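Local coordinates for putative lipoprotein (PDB 4Q1Z) that is of unknown function but is a putative two-domain lipoprotein of the DUF4876 family from Bacteroides thetaiotaomicron, at residues E112-G117 / S214-S219; Y132-N137 / Y266-V271; T334-T339 / L343-K348; R380-V383 / R387-G390. All blocks are in the same frame, centred on the assembly; numbering follows the deposited sequence. Where two conformers were deposited one is given.

Contact 1: E112-G117 / S214-S219; sequences EIYYCG and SPIDGS
Tyr114 and Pro215 meet through apolar surfaces. One edge of the proline ring lies against the outer half of the phenol. Pro215 CG is 3.6 Å from Tyr114 CE2, and it sits obliquely to the ring, neither squarely over it nor in line with its rim. Pro215 CD is 3.4 Å from Tyr114 OH. The two side chains come from opposite directions. Ile216 adds a looser touch, with its CG1 4.4 Å from Tyr114 CD2. The phenol can span the gap because CG stands anti to the backbone N (chi1 170°), which carries the ring off the strand toward the loop.

Tyr114 ends the strand 108-114 of the large mixed sheet, and 214-219 belongs to the long loop between strands 195-199 and 223-224. The contact therefore packs that loop against one face of the sheet.

No hydrogen bond joins the two segments directly. The polar link is indirect: Asp129 OD2 bonds both Tyr114 OH and Ser214 OG. Within the loop, Asp217 OD1 accepts from Ser219 N at 3.1 Å, which makes an Asx turn. Ser219 OG donates to Asp217 OD1 at 2.6 Å, from the same face of the carboxylate plane.

Contact 2: Y132-N137 / Y266-V271; sequences YEIYNN and YVIFRV
Tyr132 turns the edge of its ring to the face of Tyr266, and this is the closer part of the contact. Tyr132 CE2 is 3.6 Å from Tyr266 CE1. It is nearly as close to Tyr266 CD1, at 3.7 Å, so it lies over one side of the ring rather than its middle. The centroids are 5.3 Å apart and the planes stand at 61°, an edge-to-face stack. Both phenol oxygens have partners beyond the stack: Tyr132 OH bonds Thr259 OG1 and Tyr266 OH bonds Gly264 N.

Strands 131-136 and 265-269 belong to the same large mixed sheet but are not neighbours in it. They face each other here, with the CA atoms of Ile134 and Ile268 9.1 Å apart, and side chains fill the gap as between the layers of a folded-over sheet.

Further along, one methyl pair makes the touch. Ile134 and Ile268 reach toward each other tip to tip, and Ile134 CD1 is 3.8 Å from Ile268 CD1. This pair is still buried, with Phe110 against Ile134 and Phe149 against Ile268. Past the strand end the chain reaches solvent, at the exposed Arg270.

Contact 3: T334-T339 / L343-K348; sequences TWVGAT and LGIARK
Val336 packs its side chain against the backbone of Leu343 and Gly344. Its CB is 4.1 Å from Leu343 O. From there the two methyls part. Val336 CG2 is 4.0 Å from Leu343 O. CG1 stands anti to the carbonyl carbon (chi1 -65°) and goes deeper among the three residues 343-345. Val336 CG1 is 3.6 Å from Leu343 O and 3.4 Å from Gly344 O, and it also approaches the side chain of Ile345, 4.0 Å from CG2. Gly344 has no side chain, and its backbone carbonyl is what meets the valine.

Ile345 uses both of its branches. It meets Thr334 tip to tip: Ile345 CG2 lies 3.6 Å from Thr334 OG1, and Ile345 CD1 lies 3.7 Å from Thr334 CG2. The two branches of each residue thus meet end on. The CG2 methyl also faces the carbonyl oxygen of Trp335. The side chain of Trp335 leaves the backbone away from the strand, and its indole forms a cation-pi pair with Arg380.

The short pieces 334-336 and 343-345 run in nearly opposite directions, 167° apart. The strand has its own sheet partners: Ile345 bonds Ile113 on one side and Gly344 bonds Val382 on the other. The loop covers a face of this part of the sheet, with Val311 also against Thr334 and Ile345. No hydrogen bond crosses between the two segments, so their direct association rests on van der Waals packing of methyls against side chains and carbonyls.

Contact 4: R380-V383 / R387-G390; sequences RGVV and RRNG
Val383 O is gripped by two donors. Arg388 NH2 gives it a hydrogen bond of 2.9 Å, with an N-H...O angle of 150°. A water gives the second, at 2.8 Å from Val383 O. The same water accepts from Arg388 NH1, also at 2.8 Å. The guanidinium thus holds the carbonyl once directly and once through the water. The carbonyl oxygen lies at the edge of the guanidinium, about 15° out of its plane. Seen from the carbonyl, NH2 is tilted 32° from the peptide plane. The water oxygen lies in the guanidinium plane. Together the direct bond and the water limit rotation of the group.

NH2 has a stronger partner in Glu112 OE2, a salt bridge to strand 108-114, the second strand in from 378-382. One nitrogen therefore serves a carboxylate and a carbonyl. CG of Arg388 is anti to the backbone N, and the chain stays extended until it bends at chi3.

Residues 380-382 end strand 378-382, the last strand at one side of the large mixed sheet, and Val383 follows it. Gly381 and Val382 both face Gly344, a G1 beta bulge, and the chain turns a corner at Gly381. The loop 387-390 reaches back over strands 108-114 and 131-136, where Arg388 meets Glu112 and Arg387 N bonds Glu133 OE1.

One methyl also touches the guanidinium: Val382 CG2 is 3.6 Å from Arg388 NH2 and lies obliquely to the group. Val383 is exposed, and a bound PEG, probably from the crystallisation liquor, lies near the side chain of Val382.

In the fold
All four contacts reach the same large mixed sheet. Contact 2 is the core one, its centre about 4 Å from the centre of the chain. Contact 1 is also buried, though its centre is about 17 Å from the chain's centre. Contact 3 is partly buried, and contact 4 lies at the surface. Contact 1 lies on strand 108-114 and contact 2 on its neighbour 131-136; contact 3 lies on 344-347 and contact 4 on its neighbour 378-382, at the sheet's edge. The chemistry follows position: rings and methyls fill contacts 1 to 3, whereas charge and water enter at contact 4. Glu112 of contact 1 and Glu133 of contact 2 both reach the 387-390 loop of contact 4.

Contact 1: E112-G117 / S214-S219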
# COMPACT_ATOMS: atom_id res chain seq x y z
N GLU A 112 1.55 -6.05 -4.18
CA GLU A 112 1.29 -7.18 -5.06
C GLU A 112 -0.02 -7.78 -4.66
O GLU A 112 -0.29 -7.89 -3.46
CB GLU A 112 2.44 -8.21 -4.95
CG GLU A 112 2.29 -9.43 -5.85
CD GLU A 112 3.50 -9.80 -6.70
OE1 GLU A 112 4.58 -9.20 -6.50
OE2 GLU A 112 3.35 -10.67 -7.59
N ILE A 113 -0.86 -8.16 -5.67
CA ILE A 113 -2.17 -8.79 -5.49
C ILE A 113 -2.35 -9.96 -6.48
O ILE A 113 -2.10 -9.80 -7.69
CB ILE A 113 -3.35 -7.74 -5.62
CG1 ILE A 113 -3.18 -6.52 -4.67
CG2 ILE A 113 -4.72 -8.43 -5.42
CD1 ILE A 113 -4.13 -5.31 -4.90
N TYR A 114 -2.78 -11.13 -5.97
CA TYR A 114 -3.07 -12.31 -6.80
C TYR A 114 -4.47 -12.78 -6.46
O TYR A 114 -4.74 -13.08 -5.30
CB TYR A 114 -1.99 -13.37 -6.61
CG TYR A 114 -2.30 -14.71 -7.23
CD1 TYR A 114 -2.69 -14.82 -8.57
CD2 TYR A 114 -2.13 -15.89 -6.51
CE1 TYR A 114 -2.93 -16.06 -9.16
CE2 TYR A 114 -2.38 -17.13 -7.08
CZ TYR A 114 -2.80 -17.21 -8.40
OH TYR A 114 -3.04 -18.44 -8.95
N TYR A 115 -5.39 -12.78 -7.45
CA TYR A 115 -6.83 -13.05 -7.23
C TYR A 115 -7.54 -14.02 -8.20
O TYR A 115 -8.67 -14.42 -7.90
CB TYR A 115 -7.60 -11.70 -7.34
CG TYR A 115 -7.44 -10.97 -8.66
CD1 TYR A 115 -8.20 -11.33 -9.78
CD2 TYR A 115 -6.59 -9.87 -8.79
CE1 TYR A 115 -8.03 -10.70 -11.01
CE2 TYR A 115 -6.44 -9.21 -10.01
CZ TYR A 115 -7.17 -9.62 -11.11
OH TYR A 115 -7.06 -8.98 -12.33
N CYS A 116 -6.96 -14.31 -9.37
CA CYS A 116 -7.74 -15.01 -10.41
C CYS A 116 -7.79 -16.55 -10.25
O CYS A 116 -8.50 -17.23 -11.01
CB CYS A 116 -7.27 -14.61 -11.80
SG CYS A 116 -5.65 -15.28 -12.24
N GLY A 117 -7.06 -17.09 -9.27
CA GLY A 117 -7.01 -18.53 -9.12
C GLY A 117 -6.07 -19.16 -10.13
O GLY A 117 -5.49 -18.46 -10.98
N SER A 214 0.07 -24.12 -8.44
CA SER A 214 -0.20 -22.79 -7.88
C SER A 214 1.13 -22.03 -7.86
O SER A 214 2.17 -22.66 -7.64
CB SER A 214 -0.80 -22.89 -6.48
OG SER A 214 -1.06 -21.60 -5.96
N PRO A 215 1.17 -20.71 -8.15
CA PRO A 215 2.46 -20.02 -8.21
C PRO A 215 3.16 -19.80 -6.86
O PRO A 215 4.36 -19.50 -6.85
CB PRO A 215 2.10 -18.67 -8.83
CG PRO A 215 0.68 -18.45 -8.45
CD PRO A 215 0.05 -19.80 -8.50
N ILE A 216 2.43 -19.91 -5.74
CA ILE A 216 2.98 -19.62 -4.41
C ILE A 216 2.66 -20.69 -3.35
O ILE A 216 1.75 -21.51 -3.51
CB ILE A 216 2.44 -18.22 -3.90
CG1 ILE A 216 0.90 -18.10 -4.12
CG2 ILE A 216 3.18 -17.05 -4.55
CD1 ILE A 216 0.16 -17.79 -2.98
N ASP A 217 3.43 -20.61 -2.24
CA ASP A 217 3.26 -21.31 -0.96
C ASP A 217 2.83 -20.20 -0.01
O ASP A 217 3.66 -19.34 0.31
CB ASP A 217 4.57 -22.04 -0.52
CG ASP A 217 4.64 -22.54 0.92
OD1 ASP A 217 3.64 -22.41 1.65
OD2 ASP A 217 5.72 -23.00 1.34
N GLY A 218 1.56 -20.16 0.35
CA GLY A 218 1.04 -19.09 1.21
C GLY A 218 1.19 -19.30 2.70
O GLY A 218 0.64 -18.52 3.49
N SER A 219 1.95 -20.33 3.12
CA SER A 219 2.10 -20.70 4.54
C SER A 219 2.78 -19.62 5.39
O SER A 219 2.41 -19.49 6.55
CB SER A 219 2.79 -22.05 4.72
OG SER A 219 4.11 -22.07 4.20

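Contact 2: Y132-N137 / Y266-V271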
# COMPACT_ATOMS: atom_id res chain seq x y z
N TYR A 132 -2.83 -10.71 -0.86
CA TYR A 132 -2.70 -9.25 -0.86
C TYR A 132 -1.48 -8.89 -0.07
O TYR A 132 -1.41 -9.24 1.11
CB TYR A 132 -3.97 -8.60 -0.20
CG TYR A 132 -5.27 -9.19 -0.70
CD1 TYR A 132 -5.84 -10.30 -0.07
CD2 TYR A 132 -5.89 -8.70 -1.84
CE1 TYR A 132 -7.00 -10.89 -0.56
CE2 TYR A 132 -7.04 -9.29 -2.35
CZ TYR A 132 -7.60 -10.38 -1.69
OH TYR A 132 -8.77 -10.94 -2.16
N GLU A 133 -0.50 -8.26 -0.71
CA GLU A 133 0.73 -7.87 -0.04
C GLU A 133 0.75 -6.35 0.09
O GLU A 133 0.66 -5.64 -0.90
CB GLU A 133 1.95 -8.43 -0.75
CG GLU A 133 3.27 -8.07 -0.09
CD GLU A 133 4.51 -8.71 -0.68
OE1 GLU A 133 4.40 -9.79 -1.31
OE2 GLU A 133 5.61 -8.13 -0.50
N ILE A 134 0.79 -5.89 1.34
CA ILE A 134 0.79 -4.52 1.87
C ILE A 134 2.23 -4.16 2.20
O ILE A 134 2.92 -4.98 2.80
CB ILE A 134 -0.18 -4.55 3.10
CG1 ILE A 134 -1.63 -4.59 2.67
CG2 ILE A 134 0.07 -3.48 4.16
CD1 ILE A 134 -1.90 -3.64 1.53
N TYR A 135 2.72 -2.98 1.79
CA TYR A 135 4.11 -2.54 1.99
C TYR A 135 4.19 -1.18 2.70
O TYR A 135 3.43 -0.26 2.38
CB TYR A 135 4.81 -2.46 0.62
CG TYR A 135 6.28 -2.06 0.60
CD1 TYR A 135 7.29 -2.99 0.86
CD2 TYR A 135 6.68 -0.79 0.16
CE1 TYR A 135 8.64 -2.65 0.78
CE2 TYR A 135 8.02 -0.43 0.09
CZ TYR A 135 9.00 -1.37 0.38
OH TYR A 135 10.34 -1.03 0.30
N ASN A 136 5.14 -1.06 3.64
CA ASN A 136 5.41 0.21 4.30
C ASN A 136 6.35 0.96 3.38
O ASN A 136 7.56 0.66 3.32
CB ASN A 136 5.97 0.04 5.71
CG ASN A 136 6.23 1.34 6.44
OD1 ASN A 136 6.20 2.44 5.87
ND2 ASN A 136 6.49 1.26 7.73
N ASN A 137 5.77 1.89 2.60
CA ASN A 137 6.46 2.70 1.59
C ASN A 137 6.96 4.06 2.18
O ASN A 137 7.63 4.82 1.50
CB ASN A 137 5.46 2.93 0.44
CG ASN A 137 6.04 3.14 -0.92
OD1 ASN A 137 6.94 2.43 -1.37
ND2 ASN A 137 5.47 4.09 -1.62
N TYR A 266 -10.35 -3.40 -4.24
CA TYR A 266 -9.74 -3.54 -2.90
C TYR A 266 -9.41 -2.21 -2.28
O TYR A 266 -8.87 -1.35 -2.96
CB TYR A 266 -8.43 -4.38 -3.02
CG TYR A 266 -8.56 -5.57 -3.96
CD1 TYR A 266 -9.36 -6.67 -3.62
CD2 TYR A 266 -7.94 -5.57 -5.20
CE1 TYR A 266 -9.53 -7.73 -4.51
CE2 TYR A 266 -8.06 -6.66 -6.08
CZ TYR A 266 -8.89 -7.73 -5.73
OH TYR A 266 -9.07 -8.79 -6.58
N VAL A 267 -9.67 -2.06 -0.98
CA VAL A 267 -9.31 -0.86 -0.22
C VAL A 267 -8.75 -1.23 1.15
O VAL A 267 -9.21 -2.18 1.78
CB VAL A 267 -10.46 0.21 -0.04
CG1 VAL A 267 -10.85 0.88 -1.35
CG2 VAL A 267 -11.68 -0.36 0.68
N ILE A 268 -7.79 -0.42 1.62
CA ILE A 268 -7.29 -0.45 2.99
C ILE A 268 -7.53 0.94 3.53
O ILE A 268 -7.30 1.93 2.81
CB ILE A 268 -5.86 -0.98 3.22
CG1 ILE A 268 -4.80 -0.30 2.29
CG2 ILE A 268 -5.85 -2.54 3.18
CD1 ILE A 268 -3.38 -0.39 2.75
N PHE A 269 -8.10 1.04 4.74
CA PHE A 269 -8.45 2.34 5.30
C PHE A 269 -8.30 2.39 6.82
O PHE A 269 -8.45 1.37 7.53
CB PHE A 269 -9.87 2.76 4.88
CG PHE A 269 -11.02 1.87 5.32
CD1 PHE A 269 -11.37 0.74 4.58
CD2 PHE A 269 -11.81 2.23 6.42
CE1 PHE A 269 -12.47 -0.04 4.96
CE2 PHE A 269 -12.90 1.44 6.80
CZ PHE A 269 -13.24 0.33 6.04
N ARG A 270 -7.98 3.60 7.30
CA ARG A 270 -7.75 3.89 8.72
C ARG A 270 -8.81 4.84 9.25
O ARG A 270 -9.11 5.86 8.64
CB ARG A 270 -6.33 4.48 8.92
CG ARG A 270 -5.80 4.34 10.34
CD ARG A 270 -4.54 5.17 10.56
NE ARG A 270 -3.85 4.81 11.80
CZ ARG A 270 -4.09 5.35 12.99
NH1 ARG A 270 -5.01 6.30 13.13
NH2 ARG A 270 -3.40 4.95 14.06
N VAL A 271 -9.39 4.51 10.40
CA VAL A 271 -10.40 5.35 11.06
C VAL A 271 -9.61 6.14 12.11
O VAL A 271 -8.93 5.53 12.94
CB VAL A 271 -11.61 4.56 11.64
CG1 VAL A 271 -12.56 5.49 12.40
CG2 VAL A 271 -12.38 3.84 10.53

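Contact 3: T334-T339 / L343-K348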
# COMPACT_ATOMS: atom_id res chain seq x y z
N THR A 334 -7.03 -2.13 -13.61
CA THR A 334 -5.93 -3.10 -13.82
C THR A 334 -6.59 -4.45 -14.07
O THR A 334 -7.78 -4.58 -13.82
CB THR A 334 -4.88 -3.08 -12.68
OG1 THR A 334 -3.73 -3.80 -13.12
CG2 THR A 334 -5.41 -3.63 -11.38
N TRP A 335 -5.86 -5.42 -14.64
CA TRP A 335 -6.44 -6.72 -15.02
C TRP A 335 -5.35 -7.72 -15.34
O TRP A 335 -4.18 -7.36 -15.42
CB TRP A 335 -7.38 -6.56 -16.26
CG TRP A 335 -6.67 -6.13 -17.52
CD1 TRP A 335 -6.07 -6.94 -18.44
CD2 TRP A 335 -6.36 -4.78 -17.92
NE1 TRP A 335 -5.42 -6.18 -19.40
CE2 TRP A 335 -5.59 -4.85 -19.10
CE3 TRP A 335 -6.67 -3.51 -17.39
CZ2 TRP A 335 -5.15 -3.70 -19.79
CZ3 TRP A 335 -6.20 -2.37 -18.05
CH2 TRP A 335 -5.47 -2.48 -19.25
N VAL A 336 -5.75 -8.99 -15.56
CA VAL A 336 -4.87 -10.08 -15.98
C VAL A 336 -5.50 -10.71 -17.22
O VAL A 336 -4.88 -11.53 -17.90
CB VAL A 336 -4.50 -11.11 -14.88
CG1 VAL A 336 -3.68 -10.46 -13.79
CG2 VAL A 336 -5.72 -11.83 -14.33
N GLY A 337 -6.73 -10.30 -17.51
CA GLY A 337 -7.46 -10.67 -18.71
C GLY A 337 -8.05 -12.05 -18.79
O GLY A 337 -8.67 -12.38 -19.79
N ALA A 338 -7.86 -12.86 -17.76
CA ALA A 338 -8.41 -14.21 -17.73
C ALA A 338 -8.58 -14.70 -16.32
O ALA A 338 -7.91 -14.22 -15.41
CB ALA A 338 -7.51 -15.17 -18.49
N THR A 339 -9.48 -15.68 -16.13
CA THR A 339 -9.66 -16.34 -14.86
C THR A 339 -8.83 -17.61 -14.87
O THR A 339 -8.63 -18.23 -15.93
CB THR A 339 -11.14 -16.61 -14.54
OG1 THR A 339 -11.71 -17.54 -15.46
CG2 THR A 339 -11.96 -15.35 -14.44
N LEU A 343 -1.87 -15.78 -12.76
CA LEU A 343 -1.15 -14.52 -12.93
C LEU A 343 -1.76 -13.43 -12.08
O LEU A 343 -2.98 -13.38 -11.86
CB LEU A 343 -1.11 -14.09 -14.42
CG LEU A 343 -0.57 -15.11 -15.45
CD1 LEU A 343 -0.64 -14.54 -16.86
CD2 LEU A 343 0.86 -15.55 -15.14
N GLY A 344 -0.90 -12.54 -11.61
CA GLY A 344 -1.32 -11.44 -10.77
C GLY A 344 -0.91 -10.09 -11.30
O GLY A 344 -0.62 -9.92 -12.49
N ILE A 345 -0.91 -9.11 -10.39
CA ILE A 345 -0.57 -7.72 -10.62
C ILE A 345 0.48 -7.29 -9.57
O ILE A 345 0.45 -7.74 -8.42
CB ILE A 345 -1.85 -6.80 -10.64
CG1 ILE A 345 -2.65 -6.89 -9.31
CG2 ILE A 345 -2.74 -7.07 -11.89
CD1 ILE A 345 -3.56 -5.78 -9.01
N ALA A 346 1.44 -6.48 -9.98
CA ALA A 346 2.49 -6.03 -9.10
C ALA A 346 2.72 -4.52 -9.28
O ALA A 346 2.81 -4.05 -10.41
CB ALA A 346 3.77 -6.82 -9.38
N ARG A 347 2.78 -3.76 -8.18
CA ARG A 347 3.00 -2.31 -8.23
C ARG A 347 4.40 -2.01 -8.75
O ARG A 347 5.36 -2.70 -8.37
CB ARG A 347 2.78 -1.70 -6.85
CG ARG A 347 2.58 -0.21 -6.81
CD ARG A 347 1.68 0.19 -5.65
NE ARG A 347 0.84 1.29 -6.11
CZ ARG A 347 -0.44 1.44 -5.86
NH1 ARG A 347 -1.06 0.61 -5.04
NH2 ARG A 347 -1.11 2.44 -6.40
N LYS A 348 4.50 -1.01 -9.65
CA LYS A 348 5.75 -0.56 -10.26
C LYS A 348 6.56 0.22 -9.27
O LYS A 348 6.00 0.92 -8.43
CB LYS A 348 5.48 0.33 -11.50
CG LYS A 348 4.94 -0.39 -12.71
CD LYS A 348 4.59 0.63 -13.80
CE LYS A 348 3.74 0.04 -14.89
NZ LYS A 348 3.22 1.10 -15.78

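Contact 4: R380-V383 / R387-G390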
# COMPACT_ATOMS: atom_id res chain seq x y z
N ARG A 380 0.86 -5.85 -15.21
CA ARG A 380 -0.22 -6.81 -15.38
C ARG A 380 0.25 -8.16 -15.89
O ARG A 380 1.16 -8.23 -16.73
CB ARG A 380 -1.24 -6.26 -16.36
CG ARG A 380 -1.97 -5.04 -15.85
CD ARG A 380 -3.00 -4.60 -16.85
NE ARG A 380 -2.39 -4.14 -18.10
CZ ARG A 380 -2.01 -2.89 -18.34
NH1 ARG A 380 -2.17 -1.95 -17.41
NH2 ARG A 380 -1.49 -2.56 -19.51
N GLY A 381 -0.41 -9.22 -15.41
CA GLY A 381 -0.15 -10.60 -15.80
C GLY A 381 1.22 -11.14 -15.46
O GLY A 381 1.79 -11.90 -16.24
N VAL A 382 1.75 -10.76 -14.28
CA VAL A 382 3.04 -11.23 -13.76
C VAL A 382 2.86 -12.60 -13.10
O VAL A 382 1.74 -12.93 -12.68
CB VAL A 382 3.70 -10.23 -12.77
CG1 VAL A 382 4.02 -8.90 -13.43
CG2 VAL A 382 2.86 -10.02 -11.51
N VAL A 383 3.93 -13.38 -12.96
CA VAL A 383 3.83 -14.62 -12.20
C VAL A 383 3.86 -14.18 -10.74
O VAL A 383 4.82 -13.50 -10.36
CB VAL A 383 4.92 -15.67 -12.54
CG1 VAL A 383 4.87 -16.84 -11.57
CG2 VAL A 383 4.78 -16.15 -13.98
N ARG A 387 6.84 -11.26 -1.37
CA ARG A 387 7.98 -10.47 -0.90
C ARG A 387 8.98 -10.24 -2.07
O ARG A 387 10.20 -10.40 -1.93
CB ARG A 387 8.65 -11.10 0.35
CG ARG A 387 7.74 -11.10 1.58
CD ARG A 387 8.34 -11.86 2.75
NE ARG A 387 7.31 -12.18 3.74
CZ ARG A 387 6.77 -13.38 3.90
NH1 ARG A 387 7.20 -14.42 3.19
NH2 ARG A 387 5.82 -13.57 4.81
N ARG A 388 8.44 -9.85 -3.24
CA ARG A 388 9.23 -9.55 -4.44
C ARG A 388 10.11 -8.33 -4.16
O ARG A 388 9.74 -7.48 -3.34
CB ARG A 388 8.29 -9.30 -5.65
CG ARG A 388 8.99 -9.29 -7.01
CD ARG A 388 8.16 -8.65 -8.10
NE ARG A 388 6.91 -9.37 -8.32
CZ ARG A 388 6.74 -10.37 -9.18
NH1 ARG A 388 7.75 -10.79 -9.93
NH2 ARG A 388 5.55 -10.95 -9.31
N ASN A 389 11.29 -8.25 -4.84
CA ASN A 389 12.29 -7.18 -4.73
C ASN A 389 12.74 -6.98 -3.28
O ASN A 389 12.83 -5.83 -2.82
CB ASN A 389 11.81 -5.83 -5.31
CG ASN A 389 11.05 -5.89 -6.60
OD1 ASN A 389 11.42 -6.60 -7.54
ND2 ASN A 389 10.00 -5.10 -6.68
N GLY A 390 12.98 -8.08 -2.58
CA GLY A 390 13.46 -8.10 -1.21
C GLY A 390 12.64 -7.39 -0.16
O GLY A 390 13.20 -6.76 0.73
O HOH W 1 7.08 -12.75 -11.83